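Local coordinates for protein cyclin homolog (Herpesvirus saimiri, PDB 2F2C) that acts as a viral D-type cyclin that modulates the host cell cycle and may contribute to T-cell transformation and rapid proliferation during latent infection, at residues L193-T205 with L228-V242. Numbering follows the deposited sequence.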
loop_
_atom_site.group_PDB
_atom_site.type_symbol
_atom_site.label_atom_id
_atom_site.label_comp_id
_atom_site.label_asym_id
_atom_site.label_seq_id
_atom_site.Cartn_x
_atom_site.Cartn_y
_atom_site.Cartn_z
ATOM N N LEU A 193 23.273 4.511 0.403
ATOM C CA LEU A 193 22.727 5.582 1.237
ATOM C C LEU A 193 21.305 5.277 1.687
ATOM O O LEU A 193 20.583 4.517 1.044
ATOM C CB LEU A 193 22.784 6.929 0.522
ATOM C CG LEU A 193 24.119 7.226 -0.169
ATOM C CD1 LEU A 193 23.923 8.190 -1.329
ATOM C CD2 LEU A 193 25.203 7.715 0.802
ATOM N N SER A 194 20.901 5.853 2.811
ATOM C CA SER A 194 19.589 5.563 3.341
ATOM C C SER A 194 18.567 6.347 2.524
ATOM O O SER A 194 18.830 7.486 2.108
ATOM C CB SER A 194 19.520 5.870 4.842
ATOM O OG SER A 194 18.903 7.118 5.104
ATOM N N PRO A 195 17.429 5.719 2.241
ATOM C CA PRO A 195 16.444 6.314 1.343
ATOM C C PRO A 195 16.143 7.769 1.688
ATOM O O PRO A 195 16.057 8.607 0.791
ATOM C CB PRO A 195 15.210 5.432 1.510
ATOM C CG PRO A 195 15.650 4.242 2.281
ATOM C CD PRO A 195 17.048 4.376 2.703
ATOM N N GLY A 196 16.011 8.073 2.971
ATOM C CA GLY A 196 15.691 9.430 3.392
ATOM C C GLY A 196 16.777 10.397 2.977
ATOM O O GLY A 196 16.485 11.515 2.584
ATOM N N LEU A 197 18.037 9.976 3.064
ATOM C CA LEU A 197 19.132 10.831 2.623
ATOM C C LEU A 197 19.136 11.044 1.105
ATOM O O LEU A 197 19.196 12.193 0.644
ATOM C CB LEU A 197 20.486 10.310 3.113
ATOM C CG LEU A 197 20.824 10.676 4.560
ATOM C CD1 LEU A 197 22.106 9.981 5.006
ATOM C CD2 LEU A 197 20.897 12.198 4.758
ATOM N N ILE A 198 19.067 9.955 0.334
ATOM C CA ILE A 198 18.919 10.076 -1.119
ATOM C C ILE A 198 17.855 11.130 -1.458
ATOM O O ILE A 198 18.105 12.046 -2.249
ATOM C CB ILE A 198 18.526 8.738 -1.744
ATOM C CG1 ILE A 198 19.547 7.648 -1.421
ATOM C CG2 ILE A 198 18.326 8.891 -3.254
ATOM C CD1 ILE A 198 18.981 6.242 -1.651
ATOM N N CYS A 199 16.683 11.005 -0.827
ATOM C CA CYS A 199 15.569 11.922 -1.042
ATOM C C CYS A 199 15.887 13.353 -0.676
ATOM O O CYS A 199 15.716 14.224 -1.496
ATOM C CB CYS A 199 14.347 11.503 -0.249
ATOM S SG CYS A 199 12.958 12.583 -0.675
ATOM N N ALA A 200 16.297 13.595 0.565
ATOM C CA ALA A 200 16.825 14.896 0.980
ATOM C C ALA A 200 17.707 15.528 -0.100
ATOM O O ALA A 200 17.520 16.689 -0.466
ATOM C CB ALA A 200 17.638 14.759 2.303
ATOM N N GLY A 201 18.675 14.758 -0.589
ATOM C CA GLY A 201 19.602 15.229 -1.599
ATOM C C GLY A 201 18.887 15.576 -2.893
ATOM O O GLY A 201 19.105 16.658 -3.454
ATOM N N GLY A 202 18.023 14.677 -3.367
ATOM C CA GLY A 202 17.257 14.948 -4.568
ATOM C C GLY A 202 16.537 16.288 -4.493
ATOM O O GLY A 202 16.395 16.989 -5.488
ATOM N N LEU A 203 16.102 16.653 -3.301
ATOM C CA LEU A 203 15.224 17.784 -3.124
ATOM C C LEU A 203 16.053 19.049 -3.121
ATOM O O LEU A 203 15.670 20.067 -3.722
ATOM C CB LEU A 203 14.462 17.630 -1.807
ATOM C CG LEU A 203 13.046 18.169 -1.663
ATOM C CD1 LEU A 203 12.172 17.815 -2.867
ATOM C CD2 LEU A 203 12.433 17.580 -0.414
ATOM N N LEU A 204 17.199 18.974 -2.455
ATOM C CA LEU A 204 18.097 20.108 -2.388
ATOM C C LEU A 204 18.604 20.472 -3.772
ATOM O O LEU A 204 18.618 21.648 -4.132
ATOM C CB LEU A 204 19.263 19.837 -1.443
ATOM C CG LEU A 204 18.910 19.786 0.042
ATOM C CD1 LEU A 204 20.007 19.062 0.808
ATOM C CD2 LEU A 204 18.649 21.173 0.620
ATOM N N THR A 205 19.013 19.460 -4.537
ATOM C CA THR A 205 19.488 19.637 -5.910
ATOM C C THR A 205 18.455 20.386 -6.724
ATOM O O THR A 205 18.783 21.376 -7.397
ATOM C CB THR A 205 19.705 18.273 -6.571
ATOM O OG1 THR A 205 20.378 17.404 -5.655
ATOM C CG2 THR A 205 20.666 18.392 -7.765
ATOM N N LEU A 228 15.824 14.611 9.658
ATOM C CA LEU A 228 16.330 13.277 9.390
ATOM C C LEU A 228 17.164 12.729 10.541
ATOM O O LEU A 228 17.157 11.515 10.773
ATOM C CB LEU A 228 17.105 13.247 8.069
ATOM C CG LEU A 228 16.229 13.616 6.866
ATOM C CD1 LEU A 228 17.049 13.968 5.682
ATOM C CD2 LEU A 228 15.289 12.490 6.524
ATOM N N ASN A 229 17.833 13.627 11.276
ATOM C CA ASN A 229 18.720 13.291 12.383
ATOM C C ASN A 229 20.074 12.809 11.874
ATOM O O ASN A 229 20.667 11.883 12.424
ATOM C CB ASN A 229 18.085 12.303 13.379
ATOM C CG ASN A 229 18.756 12.338 14.777
ATOM O OD1 ASN A 229 19.600 13.187 15.060
ATOM N ND2 ASN A 229 18.389 11.396 15.637
ATOM N N PHE A 230 20.589 13.453 10.836
ATOM C CA PHE A 230 21.977 13.239 10.445
ATOM C C PHE A 230 22.746 14.531 10.680
ATOM O O PHE A 230 22.130 15.526 11.023
ATOM C CB PHE A 230 22.045 12.818 8.988
ATOM C CG PHE A 230 21.687 11.394 8.767
ATOM C CD1 PHE A 230 22.589 10.369 9.132
ATOM C CD2 PHE A 230 20.454 11.061 8.206
ATOM C CE1 PHE A 230 22.263 9.026 8.913
ATOM C CE2 PHE A 230 20.087 9.730 7.997
ATOM C CZ PHE A 230 20.976 8.709 8.333
ATOM N N SER A 231 24.070 14.541 10.512
ATOM C CA SER A 231 24.797 15.808 10.664
ATOM C C SER A 231 24.691 16.690 9.426
ATOM O O SER A 231 24.648 16.180 8.314
ATOM C CB SER A 231 26.270 15.581 10.979
ATOM O OG SER A 231 27.045 15.695 9.804
ATOM N N THR A 232 24.677 18.008 9.614
ATOM C CA THR A 232 24.757 18.940 8.485
ATOM C C THR A 232 25.787 18.531 7.431
ATOM O O THR A 232 25.526 18.677 6.252
ATOM C CB THR A 232 24.992 20.396 8.931
ATOM O OG1 THR A 232 25.963 20.429 9.985
ATOM C CG2 THR A 232 23.743 20.978 9.555
ATOM N N ASN A 233 26.941 18.009 7.821
ATOM C CA ASN A 233 27.919 17.616 6.802
ATOM C C ASN A 233 27.456 16.451 5.950
ATOM O O ASN A 233 27.524 16.514 4.719
ATOM C CB ASN A 233 29.287 17.327 7.392
ATOM C CG ASN A 233 29.933 18.558 7.960
ATOM O OD1 ASN A 233 30.887 19.090 7.388
ATOM N ND2 ASN A 233 29.401 19.038 9.088
ATOM N N THR A 234 26.959 15.398 6.589
ATOM C CA THR A 234 26.464 14.252 5.823
ATOM C C THR A 234 25.224 14.562 4.955
ATOM O O THR A 234 24.909 13.785 4.053
ATOM C CB THR A 234 26.326 12.970 6.700
ATOM O OG1 THR A 234 25.132 12.243 6.338
ATOM C CG2 THR A 234 26.051 13.337 8.109
ATOM N N VAL A 235 24.546 15.687 5.198
ATOM C CA VAL A 235 23.482 16.154 4.279
ATOM C C VAL A 235 24.074 16.854 3.057
ATOM O O VAL A 235 23.745 16.535 1.916
ATOM C CB VAL A 235 22.459 17.085 4.959
ATOM C CG1 VAL A 235 21.604 17.782 3.925
ATOM C CG2 VAL A 235 21.566 16.298 5.874
ATOM N N ARG A 236 24.949 17.812 3.313
ATOM C CA ARG A 236 25.638 18.516 2.263
ATOM C C ARG A 236 26.350 17.560 1.292
ATOM O O ARG A 236 26.274 17.762 0.090
ATOM C CB ARG A 236 26.597 19.516 2.890
ATOM C CG ARG A 236 27.183 20.535 1.932
ATOM C CD ARG A 236 27.316 21.945 2.531
ATOM N NE ARG A 236 27.907 21.947 3.868
ATOM C CZ ARG A 236 27.625 22.839 4.817
ATOM N NH1 ARG A 236 26.742 23.812 4.595
ATOM N NH2 ARG A 236 28.229 22.758 5.999
ATOM N N THR A 237 27.018 16.526 1.804
ATOM C CA THR A 237 27.658 15.494 0.957
ATOM C C THR A 237 26.665 14.693 0.106
ATOM O O THR A 237 26.967 14.332 -1.029
ATOM C CB THR A 237 28.492 14.504 1.813
ATOM O OG1 THR A 237 29.665 15.158 2.283
ATOM C CG2 THR A 237 29.066 13.362 0.976
ATOM N N VAL A 238 25.506 14.369 0.664
ATOM C CA VAL A 238 24.538 13.598 -0.100
ATOM C C VAL A 238 23.869 14.465 -1.177
ATOM O O VAL A 238 23.649 13.984 -2.283
ATOM C CB VAL A 238 23.542 12.840 0.788
ATOM C CG1 VAL A 238 22.397 12.297 -0.023
ATOM C CG2 VAL A 238 24.252 11.685 1.471
ATOM N N LYS A 239 23.587 15.736 -0.880
ATOM C CA LYS A 239 23.202 16.696 -1.925
ATOM C C LYS A 239 24.175 16.604 -3.117
ATOM O O LYS A 239 23.773 16.343 -4.248
ATOM C CB LYS A 239 23.123 18.123 -1.363
ATOM C CG LYS A 239 22.739 19.205 -2.362
ATOM C CD LYS A 239 23.952 19.792 -3.044
ATOM C CE LYS A 239 23.614 20.982 -3.913
ATOM N NZ LYS A 239 22.729 20.587 -5.050
ATOM N N ASP A 240 25.461 16.769 -2.851
ATOM C CA ASP A 240 26.463 16.703 -3.913
ATOM C C ASP A 240 26.581 15.328 -4.582
ATOM O O ASP A 240 26.910 15.244 -5.762
ATOM C CB ASP A 240 27.830 17.187 -3.408
ATOM C CG ASP A 240 27.819 18.663 -2.996
ATOM O OD1 ASP A 240 26.723 19.269 -2.876
ATOM O OD2 ASP A 240 28.862 19.300 -2.759
ATOM N N GLN A 241 26.299 14.256 -3.849
ATOM C CA GLN A 241 26.411 12.916 -4.422
ATOM C C GLN A 241 25.292 12.621 -5.405
ATOM O O GLN A 241 25.548 12.068 -6.487
ATOM C CB GLN A 241 26.432 11.861 -3.338
ATOM C CG GLN A 241 27.824 11.521 -2.888
ATOM C CD GLN A 241 27.812 10.644 -1.662
ATOM O OE1 GLN A 241 27.256 11.032 -0.633
ATOM N NE2 GLN A 241 28.402 9.451 -1.769
ATOM N N VAL A 242 24.065 12.986 -5.027
ATOM C CA VAL A 242 22.904 12.799 -5.871
ATOM C C VAL A 242 23.081 13.626 -7.149
ATOM O O VAL A 242 22.997 13.102 -8.260
ATOM C CB VAL A 242 21.568 13.210 -5.150
ATOM C CG1 VAL A 242 20.441 13.347 -6.167
ATOM C CG2 VAL A 242 21.191 12.226 -4.035
#
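With CG anti to the carbonyl carbon in both Leu197 (chi1 -81°) and Phe230 (chi1 -78°), the leucine's branched end comes to lie over one face of the ring. CD1 stands 3.6 Å from the ring centroid, nearly on the ring normal, a CH-pi contact. This belongs to the all-helical second cyclin box, where helices 195-208 and 232-247 pack together; their segments 195-205 and 232-242 cross at -69° with axes 7.7 Å apart. The same leucine is a knob among Leu228, Thr234, Val235 and Val238; its CD2 lies 4.3 Å from Val235 CG2. Beside it, Leu228 reaches with CD1 to within 3.5 Å of Ala200 CB from the end of helix 218-228.

The helices come closest where Gly201 has no side chain: its CA is 3.9 Å from the CA of Lys239. One turn further on, Val242 is a knob in the other direction, set among Ile198, Gly201, Gly202 and Thr205, with CG1 against the CA of Gly202 and CG2 against the carbonyl oxygen of Ile198.

Farther along helix 195-208, Leu204 CD1 meets Val235 CG1 at 3.7 Å, the two side chains crossing at about a right angle. Lys239 lays its CG against Leu204 CB, then bends at chi2 and again at chi4, carrying its ammonium past Thr205 to a salt bridge with Glu208 and a cation-pi contact with Trp217. No hydrogen bond links the two segments. Thr205 instead turns its hydroxyl back to its own helix, where OG1 donates to Gly201 O at 2.6 Å from above the carbonyl plane, sharing that oxygen with Thr205 N.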